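Local coordinates for peptidase M14, carboxypeptidase A (Thermoplasmatales archaeon SCGC AB-540-F20, PDB 4XED), which is probably an M14-family metallocarboxypeptidase, represented here by its calcium-binding PKD domain, whose role is probably in binding rather than catalysis, at residues 10-14 with 25-29; 32-38 with 81-85. One frame throughout, in Å; residues are numbered along the deposited sequence.

Interaction 1: residues 10-14 with 25-29; sequences PNVTG and NYTFV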
loop_
_atom_site.group_PDB
_atom_site.type_symbol
_atom_site.label_atom_id
_atom_site.label_comp_id
_atom_site.label_asym_id
_atom_site.label_seq_id
_atom_site.Cartn_x
_atom_site.Cartn_y
_atom_site.Cartn_z
ATOM N N PRO A 10 2.584 4.654 5.549
ATOM C CA PRO A 10 3.275 3.542 4.903
ATOM C C PRO A 10 4.217 3.934 3.790
ATOM O O PRO A 10 4.030 4.946 3.108
ATOM C CB PRO A 10 2.126 2.692 4.347
ATOM C CG PRO A 10 0.957 3.002 5.264
ATOM C CD PRO A 10 1.116 4.447 5.548
ATOM N N ASN A 11 5.203 3.072 3.605
ATOM C CA ASN A 11 6.105 3.118 2.472
ATOM C C ASN A 11 5.696 2.046 1.458
ATOM O O ASN A 11 5.334 0.935 1.832
ATOM C CB ASN A 11 7.534 2.862 2.946
ATOM C CG ASN A 11 8.080 3.972 3.779
ATOM O OD1 ASN A 11 8.503 5.005 3.248
ATOM N ND2 ASN A 11 7.969 3.831 5.096
ATOM N N VAL A 12 5.827 2.394 0.170
ATOM C CA VAL A 12 5.524 1.523 -0.960
ATOM C C VAL A 12 6.681 1.534 -1.955
ATOM O O VAL A 12 6.991 2.602 -2.479
ATOM C CB VAL A 12 4.253 2.009 -1.729
ATOM C CG1 VAL A 12 3.900 1.025 -2.836
ATOM C CG2 VAL A 12 3.086 2.304 -0.792
ATOM N N THR A 13 7.321 0.396 -2.203
ATOM C CA THR A 13 8.357 0.351 -3.232
ATOM C C THR A 13 8.057 -0.740 -4.247
ATOM O O THR A 13 7.495 -1.781 -3.911
ATOM C CB THR A 13 9.798 0.167 -2.639
ATOM O OG1 THR A 13 9.887 -1.072 -1.934
ATOM C CG2 THR A 13 10.148 1.308 -1.706
ATOM N N GLY A 14 8.477 -0.509 -5.482
ATOM C CA GLY A 14 8.337 -1.500 -6.532
ATOM C C GLY A 14 8.530 -0.779 -7.850
ATOM O O GLY A 14 8.894 0.399 -7.880
ATOM N N ASN A 25 5.478 -6.719 -8.405
ATOM C CA ASN A 25 5.426 -6.835 -6.938
ATOM C C ASN A 25 5.715 -5.523 -6.249
ATOM O O ASN A 25 6.677 -4.838 -6.573
ATOM C CB ASN A 25 6.493 -7.826 -6.470
ATOM C CG ASN A 25 6.237 -9.207 -6.940
ATOM O OD1 ASN A 25 5.132 -9.713 -6.812
ATOM N ND2 ASN A 25 7.257 -9.846 -7.464
ATOM N N TYR A 26 4.883 -5.212 -5.260
ATOM C CA TYR A 26 5.010 -4.007 -4.436
ATOM C C TYR A 26 5.178 -4.393 -2.967
ATOM O O TYR A 26 4.453 -5.233 -2.451
ATOM C CB TYR A 26 3.798 -3.057 -4.697
ATOM C CG TYR A 26 3.876 -2.602 -6.130
ATOM C CD1 TYR A 26 4.607 -1.486 -6.491
ATOM C CD2 TYR A 26 3.320 -3.361 -7.145
ATOM C CE1 TYR A 26 4.814 -1.156 -7.812
ATOM C CE2 TYR A 26 3.489 -3.017 -8.500
ATOM C CZ TYR A 26 4.248 -1.938 -8.815
ATOM O OH TYR A 26 4.421 -1.628 -10.161
ATOM N N THR A 27 6.135 -3.729 -2.340
ATOM C CA THR A 27 6.470 -3.955 -0.946
ATOM C C THR A 27 5.894 -2.813 -0.115
ATOM O O THR A 27 6.142 -1.637 -0.420
ATOM C CB THR A 27 7.987 -4.019 -0.771
ATOM O OG1 THR A 27 8.506 -5.088 -1.559
ATOM C CG2 THR A 27 8.344 -4.209 0.687
ATOM N N PHE A 28 5.125 -3.164 0.924
ATOM C CA PHE A 28 4.444 -2.192 1.780
ATOM C C PHE A 28 4.939 -2.388 3.197
ATOM O O PHE A 28 5.006 -3.536 3.686
ATOM C CB PHE A 28 2.925 -2.405 1.763
ATOM C CG PHE A 28 2.297 -2.226 0.402
ATOM C CD1 PHE A 28 2.276 -3.258 -0.520
ATOM C CD2 PHE A 28 1.700 -1.034 0.034
ATOM C CE1 PHE A 28 1.716 -3.109 -1.775
ATOM C CE2 PHE A 28 1.143 -0.880 -1.226
ATOM C CZ PHE A 28 1.151 -1.938 -2.115
ATOM N N VAL A 29 5.222 -1.294 3.891
ATOM C CA VAL A 29 5.519 -1.431 5.316
ATOM C C VAL A 29 5.333 -0.135 6.071
ATOM O O VAL A 29 5.600 0.954 5.556
ATOM C CB VAL A 29 6.968 -1.944 5.559
ATOM C CG1 VAL A 29 7.991 -0.967 5.016
ATOM C CG2 VAL A 29 7.238 -2.260 7.046
HETATM O O HOH W 1 8.721 -4.702 -4.409
#

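Interaction 2: residues 32-38 with 81-85; sequences DPNGDNI and KDILN. With CA (calcium ion), chain B.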
loop_
_atom_site.group_PDB
_atom_site.type_symbol
_atom_site.label_atom_id
_atom_site.label_comp_id
_atom_site.label_asym_id
_atom_site.label_seq_id
_atom_site.Cartn_x
_atom_site.Cartn_y
_atom_site.Cartn_z
ATOM N N ASP A 32 3.682 1.131 13.818
ATOM C CA ASP A 32 2.849 1.870 14.743
ATOM C C ASP A 32 3.695 2.267 15.948
ATOM O O ASP A 32 4.406 1.422 16.475
ATOM C CB ASP A 32 1.653 0.997 15.145
ATOM C CG ASP A 32 0.704 1.705 16.104
ATOM O OD1 ASP A 32 0.974 1.688 17.336
ATOM O OD2 ASP A 32 -0.293 2.326 15.647
ATOM N N PRO A 33 3.583 3.523 16.428
ATOM C CA PRO A 33 4.446 3.986 17.520
ATOM C C PRO A 33 4.251 3.237 18.815
ATOM O O PRO A 33 5.150 3.268 19.657
ATOM C CB PRO A 33 4.031 5.447 17.701
ATOM C CG PRO A 33 3.497 5.872 16.397
ATOM C CD PRO A 33 2.824 4.644 15.835
ATOM N N ASN A 34 3.098 2.601 18.967
ATOM C CA ASN A 34 2.774 1.858 20.177
ATOM C C ASN A 34 3.033 0.377 20.012
ATOM O O ASN A 34 2.764 -0.405 20.932
ATOM C CB ASN A 34 1.310 2.084 20.543
ATOM C CG ASN A 34 0.891 3.529 20.394
ATOM O OD1 ASN A 34 0.129 3.895 19.509
ATOM N ND2 ASN A 34 1.413 4.371 21.267
ATOM N N GLY A 35 3.524 -0.005 18.831
ATOM C CA GLY A 35 3.774 -1.398 18.494
ATOM C C GLY A 35 2.536 -2.199 18.132
ATOM O O GLY A 35 2.595 -3.428 18.055
ATOM N N ASP A 36 1.422 -1.508 17.888
ATOM C CA ASP A 36 0.151 -2.159 17.606
ATOM C C ASP A 36 0.192 -2.883 16.266
ATOM O O ASP A 36 0.861 -2.453 15.333
ATOM C CB ASP A 36 -0.957 -1.118 17.510
ATOM C CG ASP A 36 -1.163 -0.341 18.799
ATOM O OD1 ASP A 36 -0.917 -0.887 19.902
ATOM O OD2 ASP A 36 -1.623 0.812 18.717
ATOM N N ASN A 37 -0.550 -3.986 16.175
ATOM C CA ASN A 37 -0.853 -4.585 14.894
ATOM C C ASN A 37 -1.637 -3.607 14.047
ATOM O O ASN A 37 -2.360 -2.742 14.578
ATOM C CB ASN A 37 -1.682 -5.845 15.073
ATOM C CG ASN A 37 -0.913 -6.995 15.664
ATOM O OD1 ASN A 37 0.316 -7.010 15.725
ATOM N ND2 ASN A 37 -1.653 -7.987 16.112
ATOM N N ILE A 38 -1.470 -3.701 12.731
ATOM C CA ILE A 38 -2.171 -2.795 11.811
ATOM C C ILE A 38 -2.737 -3.511 10.584
ATOM O O ILE A 38 -2.278 -4.594 10.205
ATOM C CB ILE A 38 -1.297 -1.566 11.322
ATOM C CG1 ILE A 38 -0.243 -1.943 10.256
ATOM C CG2 ILE A 38 -0.656 -0.858 12.507
ATOM C CD1 ILE A 38 0.917 -2.751 10.747
ATOM N N LYS A 81 -4.183 1.434 9.619
ATOM C CA LYS A 81 -4.860 1.781 10.856
ATOM C C LYS A 81 -4.548 0.719 11.878
ATOM O O LYS A 81 -4.357 -0.451 11.569
ATOM C CB LYS A 81 -6.360 1.933 10.670
ATOM C CG LYS A 81 -7.114 0.645 10.519
ATOM C CD LYS A 81 -8.605 0.916 10.266
ATOM C CE LYS A 81 -9.320 -0.367 9.984
ATOM N NZ LYS A 81 -10.784 -0.156 9.810
ATOM N N ASP A 82 -4.452 1.140 13.119
ATOM C CA ASP A 82 -4.196 0.185 14.163
ATOM C C ASP A 82 -5.480 -0.498 14.656
ATOM O O ASP A 82 -6.530 -0.314 14.093
ATOM C CB ASP A 82 -3.402 0.848 15.298
ATOM C CG ASP A 82 -4.124 1.992 15.998
ATOM O OD1 ASP A 82 -5.350 2.145 15.886
ATOM O OD2 ASP A 82 -3.425 2.729 16.731
ATOM N N ILE A 83 -5.373 -1.301 15.719
ATOM C CA ILE A 83 -6.482 -2.091 16.213
ATOM C C ILE A 83 -7.583 -1.203 16.761
ATOM O O ILE A 83 -8.754 -1.578 16.711
ATOM C CB ILE A 83 -6.002 -3.101 17.290
ATOM C CG1 ILE A 83 -4.931 -4.013 16.691
ATOM C CG2 ILE A 83 -7.153 -3.909 17.860
ATOM C CD1 ILE A 83 -5.303 -4.642 15.319
ATOM N N LEU A 84 -7.219 -0.025 17.261
ATOM C CA LEU A 84 -8.175 0.995 17.692
ATOM C C LEU A 84 -8.714 1.873 16.556
ATOM O O LEU A 84 -9.436 2.839 16.795
ATOM C CB LEU A 84 -7.536 1.860 18.783
ATOM C CG LEU A 84 -7.318 1.134 20.125
ATOM C CD1 LEU A 84 -6.369 1.902 21.008
ATOM C CD2 LEU A 84 -8.624 0.844 20.887
ATOM N N ASN A 85 -8.374 1.522 15.323
ATOM C CA ASN A 85 -8.912 2.167 14.129
ATOM C C ASN A 85 -8.446 3.599 13.904
ATOM O O ASN A 85 -9.073 4.333 13.138
ATOM C CB ASN A 85 -10.434 1.996 14.058
ATOM C CG ASN A 85 -10.810 0.550 13.964
ATOM O OD1 ASN A 85 -10.328 -0.160 13.090
ATOM N ND2 ASN A 85 -11.640 0.087 14.893
HETATM CA CA CA B . -1.307 2.922 17.772
HETATM O O HOH W 2 -4.439 -0.096 18.313
#

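Interaction 1: residues 10-14 with 25-29
N11 and V29 close one end of a four-bond antiparallel ladder and T13 and T27 the other, each pair bonded in both directions. N11 N donates to V29 O at 2.9 Å in an almost straight bond (179° at the hydrogen). V29 N answers to N11 O at 3.0 Å. At the second pair T13 N reaches T27 O, and T27 N meets T13 O at 2.8 Å. T13 O has a further donor: a water that also donates to N25 O and accepts from T27 OG1 at 2.9 Å, so one solvent molecule ties the T27 hydroxyl to both strands. OG1 is placed for this by a chi1 of -60°, which sets it beside its own backbone N.

V12 and F28 form the non-hydrogen-bonded pair between these rungs, on the face away from the threonines. Both methyls of V12 meet the CD2-CE2 bond of the F28 ring, CG2 obliquely at 3.7 Å from F28 CD2 and CG1 at 3.7 Å from F28 CE2. Replacing the ring of F28 by the methyl of an alanine is likely to leave the V12 methyls without their aromatic neighbour and open a gap beside A78. Y26 lays CD1 3.7 Å from G14 CA, while its hydroxyl bonds P15 O. The 11-13 and 24-29 strands form a hairpin, and strand 62-66 pairs with the other edge of 24-29. V12, F28 and Y26 point between this three-stranded sheet and the four-stranded one, as in the beta-sandwich of a PKD domain: V12 and F28 face A78 of strand 72-82, with Y26 against L93 and V95 of strand 91-97.

Interaction 2: residues 32-38 with 81-85
D32 and D82 bring their carboxylates together obliquely, planes 49° apart, with D32 OD2 3.3 Å from D82 OD2. D36 runs alongside D82 and points the same way, yet its carboxylate plane is turned 66° from that of D82. These close oxygens are explained by the calcium ion they share, whose charge probably offsets their mutual repulsion. D32 is bidentate, with OD1 at 2.6 Å and OD2 at 2.4 Å from the calcium; its CG lies anti to the backbone N (chi1 -179°), carrying both oxygens to the ion. D36 and D82 each give OD2 alone, at 2.3 Å and 2.4 Å respectively, and N34 adds its OD1.

The 32-36 loop is folded by a type I turn from D32 to G35 and an Asx turn, in which N34 N donates to D32 OD1 at 2.8 Å. D36 N donates to the same oxygen from the opposite face of the carboxylate plane, so two backbone amides help fix the rotation of D32. N4 OD1 and D5 O, from the N-terminal segment, complete the site.

D82 is held at its other oxygen, OD1, by Y86 N, beyond the type I turn from D82 to N85. A water accepts from L84 N and donates weakly to D36 OD2. Away from the metal, I83 lays CD1 3.8 Å from N37 CB.

In the fold
Interaction 1 lies near the middle of the domain, its centre about 6 Å from that of the chain, whereas interaction 2 sits about 16 Å out, at the calcium-bearing end. The first joins sequence-adjacent strands of the three-stranded sheet; the second brings a loop, 32-38, against the end of strand 72-82 and the turn that follows, with 42 residues between them. Their chemistry follows: backbone hydrogen bonds and a buried apolar face in interaction 1, anionic oxygens gathered by a metal, with no direct hydrogen bond across, in interaction 2. Both have a partly exposed side where water bridges the segments. Residues 25-29 lead almost directly into 32-38, so the chain passes from one contact to the other, their centres about 18 Å apart.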